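Side-chain contacts in superoxide dismutase [Fe] (Sulfolobus solfataricus, PDB 1WB7), which destroys toxic superoxide radicals by converting them to oxygen and hydrogen peroxide at an iron site, one iron per subunit, in a homotetramer: residues 10-15 / 83-88; 121-126 / 165-170; 23-28 / 89-94; 137-142 / 148-153. The protein carries 1 engineered substitution. All blocks are in the same frame, centred on the assembly; numbering follows the deposited sequence.

Contact 1. Residues 10-15 / 83-88; sequences ELPPLP and LHALYW. With FE (Fe (III) ion), chain C.
Trp88, whose ring is covered on one face by Leu14, lies one helical turn after His84, and NE2 of His84 binds the iron at 2.1 Å, the shortest polar bond here. The turn is closed by Trp88 N donating to His84 O at 2.9 Å. With CG beside its own backbone N (chi1 -54°), the indole folds back over this turn. His84 O therefore lies under its rim, 3.0 Å from the ring plane. Leu14 CD1 comes over the opposite face as a CH-pi contact, 4.0 Å from the centroid of the five-membered ring and 19° off its normal. The indole NE1 pairs with His38 ND1. Its ring also meets His33 edge-to-face, so Trp88 is a second-shell neighbour of the iron. The helix is the second long one of the alpha-hairpin domain of iron/manganese superoxide dismutases, and residues 10-15 run past it as a proline-rich loop, extended up to Leu14. His33, Asp170, His174 and a water complete the iron site. Pro15 packs at the base of the indole, with CD 3.8 Å from Trp88 CB, and the two side chains cross at about a right angle. Nearly a turn earlier in the helix, Pro12 CG rests on Ala85 CB at 4.1 Å.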
loop_
_atom_site.group_PDB
_atom_site.type_symbol
_atom_site.label_atom_id
_atom_site.label_comp_id
_atom_site.label_asym_id
_atom_site.label_seq_id
_atom_site.Cartn_x
_atom_site.Cartn_y
_atom_site.Cartn_z
ATOM N N GLU A 10 6.114 -7.993 24.792
ATOM C CA GLU A 10 6.008 -9.326 25.361
ATOM C C GLU A 10 4.813 -10.091 24.820
ATOM O O GLU A 10 3.705 -9.555 24.702
ATOM C CB GLU A 10 5.920 -9.231 26.886
ATOM C CG GLU A 10 7.193 -8.687 27.503
ATOM C CD GLU A 10 7.052 -8.388 28.975
ATOM O OE1 GLU A 10 8.076 -8.044 29.602
ATOM O OE2 GLU A 10 5.922 -8.489 29.503
ATOM N N LEU A 11 5.056 -11.351 24.490
ATOM C CA LEU A 11 4.023 -12.220 23.970
ATOM C C LEU A 11 3.026 -12.481 25.086
ATOM O O LEU A 11 3.386 -13.026 26.128
ATOM C CB LEU A 11 4.642 -13.541 23.511
ATOM C CG LEU A 11 3.692 -14.585 22.921
ATOM C CD1 LEU A 11 3.081 -14.064 21.631
ATOM C CD2 LEU A 11 4.459 -15.875 22.667
ATOM N N PRO A 12 1.758 -12.088 24.894
ATOM C CA PRO A 12 0.785 -12.333 25.959
ATOM C C PRO A 12 0.441 -13.812 25.991
ATOM O O PRO A 12 0.537 -14.498 24.975
ATOM C CB PRO A 12 -0.399 -11.480 25.535
ATOM C CG PRO A 12 -0.370 -11.635 24.035
ATOM C CD PRO A 12 1.112 -11.468 23.722
ATOM N N PRO A 13 0.061 -14.335 27.163
ATOM C CA PRO A 13 -0.284 -15.757 27.215
ATOM C C PRO A 13 -1.609 -15.968 26.497
ATOM O O PRO A 13 -2.444 -15.062 26.447
ATOM C CB PRO A 13 -0.381 -16.033 28.716
ATOM C CG PRO A 13 -0.847 -14.713 29.266
ATOM C CD PRO A 13 0.022 -13.733 28.509
ATOM N N LEU A 14 -1.791 -17.154 25.930
ATOM C CA LEU A 14 -3.023 -17.483 25.229
ATOM C C LEU A 14 -4.121 -17.518 26.299
ATOM O O LEU A 14 -3.887 -17.981 27.409
ATOM C CB LEU A 14 -2.867 -18.844 24.548
ATOM C CG LEU A 14 -3.710 -19.138 23.309
ATOM C CD1 LEU A 14 -3.543 -18.023 22.281
ATOM C CD2 LEU A 14 -3.279 -20.479 22.731
ATOM N N PRO A 15 -5.328 -17.020 25.985
ATOM C CA PRO A 15 -6.431 -17.005 26.958
ATOM C C PRO A 15 -7.100 -18.357 27.182
ATOM O O PRO A 15 -7.970 -18.491 28.046
ATOM C CB PRO A 15 -7.418 -15.999 26.358
ATOM C CG PRO A 15 -6.600 -15.234 25.329
ATOM C CD PRO A 15 -5.708 -16.289 24.767
ATOM N N LEU A 83 -2.334 -6.773 16.826
ATOM C CA LEU A 83 -3.538 -7.344 16.235
ATOM C C LEU A 83 -3.777 -8.800 16.638
ATOM O O LEU A 83 -4.917 -9.200 16.869
ATOM C CB LEU A 83 -3.489 -7.213 14.711
ATOM C CG LEU A 83 -3.502 -5.767 14.202
ATOM C CD1 LEU A 83 -3.532 -5.761 12.680
ATOM C CD2 LEU A 83 -4.717 -5.032 14.770
ATOM N N HIS A 84 -2.719 -9.597 16.728
ATOM C CA HIS A 84 -2.904 -10.979 17.138
ATOM C C HIS A 84 -3.323 -11.024 18.607
ATOM O O HIS A 84 -4.164 -11.836 18.996
ATOM C CB HIS A 84 -1.628 -11.798 16.908
ATOM C CG HIS A 84 -1.434 -12.209 15.481
ATOM N ND1 HIS A 84 -0.912 -11.366 14.527
ATOM C CD2 HIS A 84 -1.734 -13.363 14.837
ATOM C CE1 HIS A 84 -0.897 -11.981 13.356
ATOM N NE2 HIS A 84 -1.393 -13.195 13.516
ATOM N N ALA A 85 -2.751 -10.134 19.413
ATOM C CA ALA A 85 -3.088 -10.075 20.831
ATOM C C ALA A 85 -4.573 -9.750 20.979
ATOM O O ALA A 85 -5.241 -10.257 21.874
ATOM C CB ALA A 85 -2.244 -9.012 21.533
ATOM N N LEU A 86 -5.085 -8.892 20.105
ATOM C CA LEU A 86 -6.497 -8.542 20.148
ATOM C C LEU A 86 -7.314 -9.728 19.658
ATOM O O LEU A 86 -8.372 -10.044 20.200
ATOM C CB LEU A 86 -6.780 -7.332 19.257
ATOM C CG LEU A 86 -6.265 -5.971 19.713
ATOM C CD1 LEU A 86 -6.647 -4.938 18.681
ATOM C CD2 LEU A 86 -6.855 -5.614 21.083
ATOM N N TYR A 87 -6.801 -10.381 18.622
ATOM C CA TYR A 87 -7.455 -11.530 18.013
ATOM C C TYR A 87 -7.735 -12.649 19.014
ATOM O O TYR A 87 -8.855 -13.151 19.082
ATOM C CB TYR A 87 -6.576 -12.034 16.871
ATOM C CG TYR A 87 -7.119 -13.218 16.105
ATOM C CD1 TYR A 87 -8.352 -13.152 15.451
ATOM C CD2 TYR A 87 -6.364 -14.384 15.981
ATOM C CE1 TYR A 87 -8.810 -14.222 14.684
ATOM C CE2 TYR A 87 -6.812 -15.455 15.220
ATOM C CZ TYR A 87 -8.030 -15.370 14.572
ATOM O OH TYR A 87 -8.445 -16.422 13.796
ATOM N N TRP A 88 -6.720 -13.038 19.789
ATOM C CA TRP A 88 -6.873 -14.109 20.779
ATOM C C TRP A 88 -7.939 -13.768 21.815
ATOM O O TRP A 88 -8.774 -14.605 22.150
ATOM C CB TRP A 88 -5.556 -14.366 21.521
ATOM C CG TRP A 88 -4.393 -14.644 20.644
ATOM C CD1 TRP A 88 -3.153 -14.080 20.737
ATOM C CD2 TRP A 88 -4.352 -15.527 19.517
ATOM N NE1 TRP A 88 -2.344 -14.552 19.734
ATOM C CE2 TRP A 88 -3.054 -15.441 18.970
ATOM C CE3 TRP A 88 -5.287 -16.379 18.914
ATOM C CZ2 TRP A 88 -2.664 -16.178 17.843
ATOM C CZ3 TRP A 88 -4.898 -17.112 17.790
ATOM C CH2 TRP A 88 -3.599 -17.005 17.270
HETATM FE FE FE C . -2.451 -14.295 12.031
HETATM O O HOH W 1 -2.127 -12.474 10.535
#

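Contact 2. Residues 121-126 / 165-170; sequences QVFTET and IILILD. With FE (Fe (III) ion), chain C.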
loop_
_atom_site.group_PDB
_atom_site.type_symbol
_atom_site.label_atom_id
_atom_site.label_comp_id
_atom_site.label_asym_id
_atom_site.label_seq_id
_atom_site.Cartn_x
_atom_site.Cartn_y
_atom_site.Cartn_z
ATOM N N GLN A 121 -24.256 -9.985 8.190
ATOM C CA GLN A 121 -24.222 -10.087 6.735
ATOM C C GLN A 121 -23.242 -9.101 6.121
ATOM O O GLN A 121 -22.384 -9.478 5.325
ATOM C CB GLN A 121 -25.603 -9.811 6.139
ATOM C CG GLN A 121 -26.650 -10.854 6.423
ATOM C CD GLN A 121 -27.916 -10.585 5.640
ATOM O OE1 GLN A 121 -28.494 -9.506 5.728
ATOM N NE2 GLN A 121 -28.346 -11.567 4.856
ATOM N N VAL A 122 -23.385 -7.833 6.489
ATOM C CA VAL A 122 -22.521 -6.785 5.962
ATOM C C VAL A 122 -21.058 -7.007 6.334
ATOM O O VAL A 122 -20.168 -6.776 5.515
ATOM C CB VAL A 122 -22.975 -5.396 6.457
ATOM C CG1 VAL A 122 -22.018 -4.318 5.968
ATOM C CG2 VAL A 122 -24.384 -5.117 5.955
ATOM N N PHE A 123 -20.810 -7.468 7.556
ATOM C CA PHE A 123 -19.441 -7.708 8.004
ATOM C C PHE A 123 -18.828 -8.874 7.241
ATOM O O PHE A 123 -17.681 -8.815 6.807
ATOM C CB PHE A 123 -19.403 -8.029 9.501
ATOM C CG PHE A 123 -18.021 -7.978 10.091
ATOM C CD1 PHE A 123 -17.444 -6.759 10.444
ATOM C CD2 PHE A 123 -17.280 -9.140 10.260
ATOM C CE1 PHE A 123 -16.151 -6.699 10.953
ATOM C CE2 PHE A 123 -15.984 -9.094 10.767
ATOM C CZ PHE A 123 -15.416 -7.869 11.115
ATOM N N THR A 124 -19.600 -9.941 7.104
ATOM C CA THR A 124 -19.146 -11.130 6.406
ATOM C C THR A 124 -18.847 -10.773 4.951
ATOM O O THR A 124 -17.828 -11.177 4.393
ATOM C CB THR A 124 -20.222 -12.232 6.485
ATOM O OG1 THR A 124 -20.404 -12.602 7.856
ATOM C CG2 THR A 124 -19.814 -13.462 5.686
ATOM N N GLU A 125 -19.732 -9.986 4.355
ATOM C CA GLU A 125 -19.580 -9.557 2.971
ATOM C C GLU A 125 -18.314 -8.722 2.806
ATOM O O GLU A 125 -17.547 -8.909 1.857
ATOM C CB GLU A 125 -20.799 -8.727 2.562
ATOM C CG GLU A 125 -20.778 -8.224 1.135
ATOM C CD GLU A 125 -21.872 -7.198 0.875
ATOM O OE1 GLU A 125 -22.848 -7.150 1.655
ATOM O OE2 GLU A 125 -21.759 -6.448 -0.115
ATOM N N THR A 126 -18.098 -7.801 3.739
ATOM C CA THR A 126 -16.937 -6.928 3.684
ATOM C C THR A 126 -15.656 -7.718 3.930
ATOM O O THR A 126 -14.647 -7.494 3.264
ATOM C CB THR A 126 -17.068 -5.784 4.707
ATOM O OG1 THR A 126 -18.267 -5.047 4.435
ATOM C CG2 THR A 126 -15.890 -4.837 4.608
ATOM N N ILE A 165 -10.492 -1.075 18.481
ATOM C CA ILE A 165 -10.995 -2.207 17.717
ATOM C C ILE A 165 -11.868 -3.009 18.674
ATOM O O ILE A 165 -11.434 -3.374 19.775
ATOM C CB ILE A 165 -9.820 -3.082 17.211
ATOM C CG1 ILE A 165 -9.066 -2.325 16.110
ATOM C CG2 ILE A 165 -10.326 -4.441 16.729
ATOM C CD1 ILE A 165 -7.702 -2.895 15.786
ATOM N N ILE A 166 -13.105 -3.271 18.263
ATOM C CA ILE A 166 -14.044 -4.010 19.098
ATOM C C ILE A 166 -14.152 -5.447 18.634
ATOM O O ILE A 166 -14.224 -6.376 19.441
ATOM C CB ILE A 166 -15.434 -3.359 19.044
ATOM C CG1 ILE A 166 -15.322 -1.902 19.487
ATOM C CG2 ILE A 166 -16.414 -4.128 19.921
ATOM C CD1 ILE A 166 -14.751 -1.739 20.886
ATOM N N LEU A 167 -14.158 -5.615 17.320
ATOM C CA LEU A 167 -14.251 -6.924 16.691
ATOM C C LEU A 167 -13.055 -7.044 15.751
ATOM O O LEU A 167 -12.747 -6.108 15.021
ATOM C CB LEU A 167 -15.539 -7.012 15.868
ATOM C CG LEU A 167 -16.568 -8.116 16.090
ATOM C CD1 LEU A 167 -17.446 -8.199 14.842
ATOM C CD2 LEU A 167 -15.894 -9.452 16.353
ATOM N N ILE A 168 -12.375 -8.182 15.766
ATOM C CA ILE A 168 -11.243 -8.351 14.874
ATOM C C ILE A 168 -11.162 -9.766 14.325
ATOM O O ILE A 168 -11.218 -10.746 15.073
ATOM C CB ILE A 168 -9.905 -7.968 15.565
ATOM C CG1 ILE A 168 -8.746 -8.182 14.584
ATOM C CG2 ILE A 168 -9.708 -8.774 16.842
ATOM C CD1 ILE A 168 -7.467 -7.447 14.969
ATOM N N LEU A 169 -11.051 -9.861 13.002
ATOM C CA LEU A 169 -10.960 -11.150 12.322
ATOM C C LEU A 169 -9.674 -11.236 11.503
ATOM O O LEU A 169 -9.438 -10.404 10.627
ATOM C CB LEU A 169 -12.165 -11.336 11.397
ATOM C CG LEU A 169 -12.122 -12.505 10.409
ATOM C CD1 LEU A 169 -12.086 -13.829 11.163
ATOM C CD2 LEU A 169 -13.349 -12.441 9.502
ATOM N N ASP A 170 -8.848 -12.238 11.787
ATOM C CA ASP A 170 -7.595 -12.426 11.058
ATOM C C ASP A 170 -7.875 -13.074 9.699
ATOM O O ASP A 170 -8.487 -14.144 9.622
ATOM C CB ASP A 170 -6.644 -13.325 11.853
ATOM C CG ASP A 170 -5.262 -13.419 11.221
ATOM O OD1 ASP A 170 -5.069 -12.896 10.102
ATOM O OD2 ASP A 170 -4.364 -14.020 11.844
HETATM FE FE FE C . -2.451 -14.295 12.031
HETATM O O HOH W 1 -2.127 -12.474 10.535
#
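Phe123 makes every apolar contact between residues 121-126 and 165-170. Leu167 CD1 stands over the centre of one ring face, 4.2 Å above its plane. Leu169 CD2 approaches the same ring obliquely, 4.4 Å from Phe123 CE2. Ile166 and Leu167 form a classic beta bulge opposite Leu138. Ile149 and Trp191 also belong to this core between sheet and helices.

Within the helix, Val122 O accepts from Thr126 N at 2.9 Å and from Thr126 OG1 at 2.8 Å, the two donors arriving from opposite faces of the carbonyl plane.

Metal binding belongs to the far side of the strand. The strand presents leucines to the helix and, through Asp170, a carboxylate ligand to the metal. CG of Asp170 stands anti to the backbone N (chi1 -173°), which carries the carboxylate to the iron. OD2 of Asp170 binds the iron at 1.9 Å, while OD1 accepts a weak bond from the iron-bound water and a hydrogen bond from Phe172 N. The carboxylate is thus held at both oxygens, which is likely to limit its rotation at the metal.

Contact 3. Residues 23-28 / 89-94; sequences PYISKD and ENMAPS
Ile25 reaches across to Met91 with the end of its longer branch. From CB, CG1 leads on to CD1, and of the side chain it is CD1 that comes within reach of residues 89-94. The extended chi2 of -179° sends CD1 outward, and this methyl meets Met91 SD at 4.0 Å. Ile25 and Met91 cross at about a right angle. The same CD1 also touches the hydroxyl of Tyr87. Met91 bends at its last torsion (chi3 -70°), so its CE turns off the line of the chain beyond the sulfur. Trp191 of helix 184-191 packs on Met91 as well. The backbone just after Ile25 starts helix 27-57, the first long helix of the alpha-hairpin domain. Ser26 is its N-cap, and its OG takes the backbone N of Ile29. Residues 89-94 lead out of the second long helix, so the contact joins the start of one hairpin helix to the exit of the other. Nearer the surface, Ser94 CB sits at the edge of the Tyr24 ring, 4.0 Å from CE1. Pro23 CD lies over one face of that ring, toward the rim, 3.9 Å above its plane. Tyr24 O accepts from the hydroxyl of Tyr180.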
loop_
_atom_site.group_PDB
_atom_site.type_symbol
_atom_site.label_atom_id
_atom_site.label_comp_id
_atom_site.label_asym_id
_atom_site.label_seq_id
_atom_site.Cartn_x
_atom_site.Cartn_y
_atom_site.Cartn_z
ATOM N N PRO A 23 -14.520 -27.082 16.983
ATOM C CA PRO A 23 -14.009 -27.470 15.665
ATOM C C PRO A 23 -13.920 -26.319 14.665
ATOM O O PRO A 23 -13.668 -26.537 13.482
ATOM C CB PRO A 23 -15.013 -28.517 15.223
ATOM C CG PRO A 23 -16.298 -27.902 15.702
ATOM C CD PRO A 23 -15.956 -27.391 17.095
ATOM N N TYR A 24 -14.119 -25.095 15.134
ATOM C CA TYR A 24 -14.083 -23.943 14.244
ATOM C C TYR A 24 -12.687 -23.584 13.753
ATOM O O TYR A 24 -12.516 -23.194 12.599
ATOM C CB TYR A 24 -14.768 -22.771 14.936
ATOM C CG TYR A 24 -16.126 -23.186 15.440
ATOM C CD1 TYR A 24 -16.360 -23.379 16.800
ATOM C CD2 TYR A 24 -17.160 -23.471 14.543
ATOM C CE1 TYR A 24 -17.599 -23.856 17.260
ATOM C CE2 TYR A 24 -18.394 -23.949 14.987
ATOM C CZ TYR A 24 -18.606 -24.140 16.345
ATOM O OH TYR A 24 -19.816 -24.638 16.779
ATOM N N ILE A 25 -11.691 -23.719 14.623
ATOM C CA ILE A 25 -10.306 -23.458 14.253
ATOM C C ILE A 25 -9.502 -24.545 14.950
ATOM O O ILE A 25 -9.426 -24.568 16.176
ATOM C CB ILE A 25 -9.801 -22.073 14.732
ATOM C CG1 ILE A 25 -10.759 -20.968 14.283
ATOM C CG2 ILE A 25 -8.421 -21.797 14.130
ATOM C CD1 ILE A 25 -10.322 -19.576 14.694
ATOM N N SER A 26 -8.914 -25.445 14.164
ATOM C CA SER A 26 -8.145 -26.569 14.700
ATOM C C SER A 26 -7.017 -26.158 15.630
ATOM O O SER A 26 -6.459 -25.069 15.507
ATOM C CB SER A 26 -7.558 -27.402 13.558
ATOM O OG SER A 26 -6.454 -26.731 12.969
ATOM N N LYS A 27 -6.668 -27.050 16.550
ATOM C CA LYS A 27 -5.586 -26.772 17.482
ATOM C C LYS A 27 -4.256 -26.661 16.743
ATOM O O LYS A 27 -3.351 -25.963 17.195
ATOM C CB LYS A 27 -5.500 -27.860 18.556
ATOM C CG LYS A 27 -5.257 -29.258 18.029
ATOM C CD LYS A 27 -5.084 -30.240 19.183
ATOM C CE LYS A 27 -5.251 -31.690 18.726
ATOM N NZ LYS A 27 -4.271 -32.073 17.673
ATOM N N ASP A 28 -4.136 -27.342 15.605
ATOM C CA ASP A 28 -2.907 -27.287 14.815
ATOM C C ASP A 28 -2.669 -25.866 14.325
ATOM O O ASP A 28 -1.541 -25.378 14.326
ATOM C CB ASP A 28 -2.994 -28.225 13.609
ATOM C CG ASP A 28 -3.171 -29.671 14.011
ATOM O OD1 ASP A 28 -2.354 -30.165 14.823
ATOM O OD2 ASP A 28 -4.127 -30.313 13.517
ATOM N N GLU A 89 -7.894 -12.537 22.323
ATOM C CA GLU A 89 -8.843 -12.086 23.334
ATOM C C GLU A 89 -10.233 -11.839 22.759
ATOM O O GLU A 89 -11.210 -11.757 23.500
ATOM C CB GLU A 89 -8.346 -10.797 23.992
ATOM C CG GLU A 89 -7.071 -10.922 24.809
ATOM C CD GLU A 89 -7.220 -11.831 26.023
ATOM O OE1 GLU A 89 -8.334 -11.899 26.597
ATOM O OE2 GLU A 89 -6.213 -12.465 26.416
ATOM N N ASN A 90 -10.325 -11.719 21.440
ATOM C CA ASN A 90 -11.616 -11.465 20.809
ATOM C C ASN A 90 -12.368 -12.761 20.542
ATOM O O ASN A 90 -13.481 -12.746 20.011
ATOM C CB ASN A 90 -11.425 -10.701 19.495
ATOM C CG ASN A 90 -12.677 -9.970 19.065
ATOM O OD1 ASN A 90 -13.050 -9.981 17.890
ATOM N ND2 ASN A 90 -13.334 -9.316 20.021
ATOM N N MET A 91 -11.754 -13.886 20.900
ATOM C CA MET A 91 -12.389 -15.180 20.707
ATOM C C MET A 91 -12.462 -15.952 22.023
ATOM O O MET A 91 -11.777 -15.622 22.989
ATOM C CB MET A 91 -11.625 -16.006 19.666
ATOM C CG MET A 91 -11.606 -15.388 18.281
ATOM S SD MET A 91 -10.823 -16.459 17.072
ATOM C CE MET A 91 -9.096 -16.374 17.628
ATOM N N ALA A 92 -13.297 -16.986 22.049
ATOM C CA ALA A 92 -13.467 -17.801 23.243
ATOM C C ALA A 92 -14.102 -19.128 22.844
ATOM O O ALA A 92 -14.842 -19.195 21.866
ATOM C CB ALA A 92 -14.360 -17.069 24.256
ATOM N N PRO A 93 -13.818 -20.204 23.594
ATOM C CA PRO A 93 -14.412 -21.499 23.243
ATOM C C PRO A 93 -15.930 -21.391 23.127
ATOM O O PRO A 93 -16.552 -20.587 23.826
ATOM C CB PRO A 93 -13.969 -22.407 24.389
ATOM C CG PRO A 93 -13.775 -21.451 25.540
ATOM C CD PRO A 93 -13.095 -20.281 24.875
ATOM N N SER A 94 -16.518 -22.180 22.230
ATOM C CA SER A 94 -17.965 -22.158 22.031
ATOM C C SER A 94 -18.668 -22.208 23.386
ATOM O O SER A 94 -18.298 -22.986 24.267
ATOM C CB SER A 94 -18.408 -23.341 21.169
ATOM O OG SER A 94 -19.762 -23.178 20.784
#

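Contact 4. Residues 137-142 / 148-153; sequences VLYYDT and QIMTFE
Tyr139, Val137 and Phe152 form the tight part of this contact, on one face of the sheet. Tyr139 and Phe152 come from opposite directions. The phenol CZ lies at the edge of the Phe152 ring, in its plane, and the hydroxyl oxygen is only 3.0 Å from Phe152 CZ. Val137 CG2 fills the angle between the rings. With CG1 beside the backbone N (chi1 -59°), CG2 lies between that N and the carbonyl carbon and reaches both rings. It sits 3.9 Å above the Tyr139 plane, toward the rim, and 3.6 Å from Phe152 CZ. Tyr139 CE2 also leans on Met150 CB at 3.9 Å. Outside the two strands, Tyr139 OH accepts from Ile160 N, and His159 stacks on Phe152. An alanine in place of Tyr139 would probably leave Ile160 N without its acceptor and open a gap beside Val137 and the edge of Phe152. The strands are the arms of a beta hairpin in the three-stranded antiparallel sheet of the C-terminal domain. Val137 N donates to Met150 O at 2.8 Å, nearly straight at 170°, and Tyr139 N to Gln148 O at 2.7 Å. On the other face the two strands meet less, through Leu138 CD1 and Ile149 CG1 at 3.8 Å, and helix 116-128 covers it. The bond from Gln148 N to Tyr139 O is weak, bent to 122°. Asp141 forms a salt bridge with Lys82 of the second subunit.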
loop_
_atom_site.group_PDB
_atom_site.type_symbol
_atom_site.label_atom_id
_atom_site.label_comp_id
_atom_site.label_asym_id
_atom_site.label_seq_id
_atom_site.Cartn_x
_atom_site.Cartn_y
_atom_site.Cartn_z
ATOM N N VAL A 137 -12.121 -5.641 10.727
ATOM C CA VAL A 137 -12.379 -5.195 12.087
ATOM C C VAL A 137 -13.609 -4.314 12.195
ATOM O O VAL A 137 -14.083 -3.743 11.213
ATOM C CB VAL A 137 -11.193 -4.370 12.667
ATOM C CG1 VAL A 137 -9.911 -5.188 12.662
ATOM C CG2 VAL A 137 -11.013 -3.088 11.871
ATOM N N LEU A 138 -14.121 -4.220 13.413
ATOM C CA LEU A 138 -15.247 -3.356 13.703
ATOM C C LEU A 138 -14.674 -2.369 14.703
ATOM O O LEU A 138 -14.238 -2.751 15.798
ATOM C CB LEU A 138 -16.406 -4.119 14.342
ATOM C CG LEU A 138 -17.583 -3.184 14.642
ATOM C CD1 LEU A 138 -18.107 -2.616 13.326
ATOM C CD2 LEU A 138 -18.687 -3.934 15.381
ATOM N N TYR A 139 -14.635 -1.105 14.307
ATOM C CA TYR A 139 -14.124 -0.054 15.166
ATOM C C TYR A 139 -15.270 0.605 15.897
ATOM O O TYR A 139 -16.428 0.524 15.481
ATOM C CB TYR A 139 -13.485 1.075 14.356
ATOM C CG TYR A 139 -12.095 0.856 13.830
ATOM C CD1 TYR A 139 -11.012 0.733 14.695
ATOM C CD2 TYR A 139 -11.850 0.857 12.460
ATOM C CE1 TYR A 139 -9.718 0.626 14.207
ATOM C CE2 TYR A 139 -10.557 0.750 11.960
ATOM C CZ TYR A 139 -9.497 0.638 12.840
ATOM O OH TYR A 139 -8.217 0.563 12.348
ATOM N N TYR A 140 -14.932 1.259 16.998
ATOM C CA TYR A 140 -15.902 2.060 17.689
ATOM C C TYR A 140 -15.236 3.419 17.539
ATOM O O TYR A 140 -14.217 3.688 18.170
ATOM C CB TYR A 140 -16.041 1.740 19.177
ATOM C CG TYR A 140 -16.949 2.764 19.825
ATOM C CD1 TYR A 140 -18.258 2.941 19.368
ATOM C CD2 TYR A 140 -16.479 3.626 20.814
ATOM C CE1 TYR A 140 -19.074 3.958 19.871
ATOM C CE2 TYR A 140 -17.291 4.647 21.328
ATOM C CZ TYR A 140 -18.581 4.806 20.847
ATOM O OH TYR A 140 -19.369 5.840 21.309
ATOM N N ASP A 141 -15.775 4.259 16.666
ATOM C CA ASP A 141 -15.193 5.571 16.483
ATOM C C ASP A 141 -15.677 6.423 17.651
ATOM O O ASP A 141 -16.868 6.724 17.759
ATOM C CB ASP A 141 -15.647 6.183 15.160
ATOM C CG ASP A 141 -15.023 7.532 14.907
ATOM O OD1 ASP A 141 -15.514 8.261 14.014
ATOM O OD2 ASP A 141 -14.038 7.862 15.600
ATOM N N THR A 142 -14.755 6.798 18.530
ATOM C CA THR A 142 -15.096 7.607 19.687
ATOM C C THR A 142 -15.496 9.015 19.286
ATOM O O THR A 142 -16.073 9.751 20.091
ATOM C CB THR A 142 -13.912 7.691 20.673
ATOM O OG1 THR A 142 -12.749 8.156 19.984
ATOM C CG2 THR A 142 -13.623 6.323 21.278
ATOM N N GLN A 148 -17.656 1.477 12.983
ATOM C CA GLN A 148 -17.099 1.467 11.631
ATOM C C GLN A 148 -16.393 0.182 11.215
ATOM O O GLN A 148 -15.416 -0.244 11.845
ATOM C CB GLN A 148 -16.125 2.646 11.479
ATOM C CG GLN A 148 -15.486 2.787 10.102
ATOM C CD GLN A 148 -16.497 3.091 9.016
ATOM O OE1 GLN A 148 -17.162 4.128 9.044
ATOM N NE2 GLN A 148 -16.625 2.182 8.055
ATOM N N ILE A 149 -16.888 -0.428 10.143
ATOM C CA ILE A 149 -16.285 -1.646 9.613
ATOM C C ILE A 149 -15.074 -1.253 8.761
ATOM O O ILE A 149 -15.068 -0.203 8.124
ATOM C CB ILE A 149 -17.277 -2.426 8.723
ATOM C CG1 ILE A 149 -18.373 -3.061 9.584
ATOM C CG2 ILE A 149 -16.540 -3.491 7.938
ATOM C CD1 ILE A 149 -19.511 -3.664 8.770
ATOM N N MET A 150 -14.047 -2.094 8.754
ATOM C CA MET A 150 -12.861 -1.809 7.966
ATOM C C MET A 150 -12.080 -3.079 7.691
ATOM O O MET A 150 -12.095 -4.011 8.494
ATOM C CB MET A 150 -11.962 -0.813 8.707
ATOM C CG MET A 150 -10.689 -0.398 7.963
ATOM S SD MET A 150 -11.003 0.351 6.347
ATOM C CE MET A 150 -12.123 1.685 6.797
ATOM N N THR A 151 -11.425 -3.123 6.535
ATOM C CA THR A 151 -10.579 -4.258 6.197
ATOM C C THR A 151 -9.159 -3.707 6.097
ATOM O O THR A 151 -8.934 -2.640 5.515
ATOM C CB THR A 151 -10.964 -4.936 4.839
ATOM O OG1 THR A 151 -11.048 -3.948 3.804
ATOM C CG2 THR A 151 -12.289 -5.683 4.959
ATOM N N PHE A 152 -8.215 -4.422 6.700
ATOM C CA PHE A 152 -6.802 -4.041 6.668
ATOM C C PHE A 152 -6.140 -4.907 5.601
ATOM O O PHE A 152 -6.541 -6.053 5.390
ATOM C CB PHE A 152 -6.091 -4.376 7.991
ATOM C CG PHE A 152 -6.592 -3.622 9.195
ATOM C CD1 PHE A 152 -6.181 -4.008 10.473
ATOM C CD2 PHE A 152 -7.467 -2.544 9.072
ATOM C CE1 PHE A 152 -6.635 -3.339 11.610
ATOM C CE2 PHE A 152 -7.922 -1.869 10.204
ATOM C CZ PHE A 152 -7.508 -2.266 11.475
ATOM N N GLU A 153 -5.141 -4.358 4.928
ATOM C CA GLU A 153 -4.377 -5.128 3.954
ATOM C C GLU A 153 -3.047 -5.280 4.693
ATOM O O GLU A 153 -2.478 -4.296 5.177
ATOM C CB GLU A 153 -4.250 -4.364 2.635
ATOM C CG GLU A 153 -5.598 -4.264 1.928
ATOM C CD GLU A 153 -5.588 -3.374 0.704
ATOM O OE1 GLU A 153 -6.643 -2.775 0.419
ATOM O OE2 GLU A 153 -4.545 -3.274 0.019
#

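In the fold
The iron joins contacts 1 and 2, whose centres are about 18 Å apart. Their ligands come from different domains, yet His84 NE2 and Asp170 OD2 lie 3.5 Å apart on the metal. Contacts 2 and 4 are closer neighbours, with centres about 8 Å apart. They share one sheet, in which Ile166 N bonds to Leu138 O at 2.8 Å. The segments of contacts 1 and 3 alternate along the chain, and their centres are about 13 Å apart. Contact 3 reaches contact 2 through Asn90 OD1, which accepts from Ile168 N at 2.9 Å. Contact 4 meets contact 1 where Phe152 CD1 packs on Leu83 CD1 at 3.9 Å. Contacts 1, 2 and 4 also touch the second subunit.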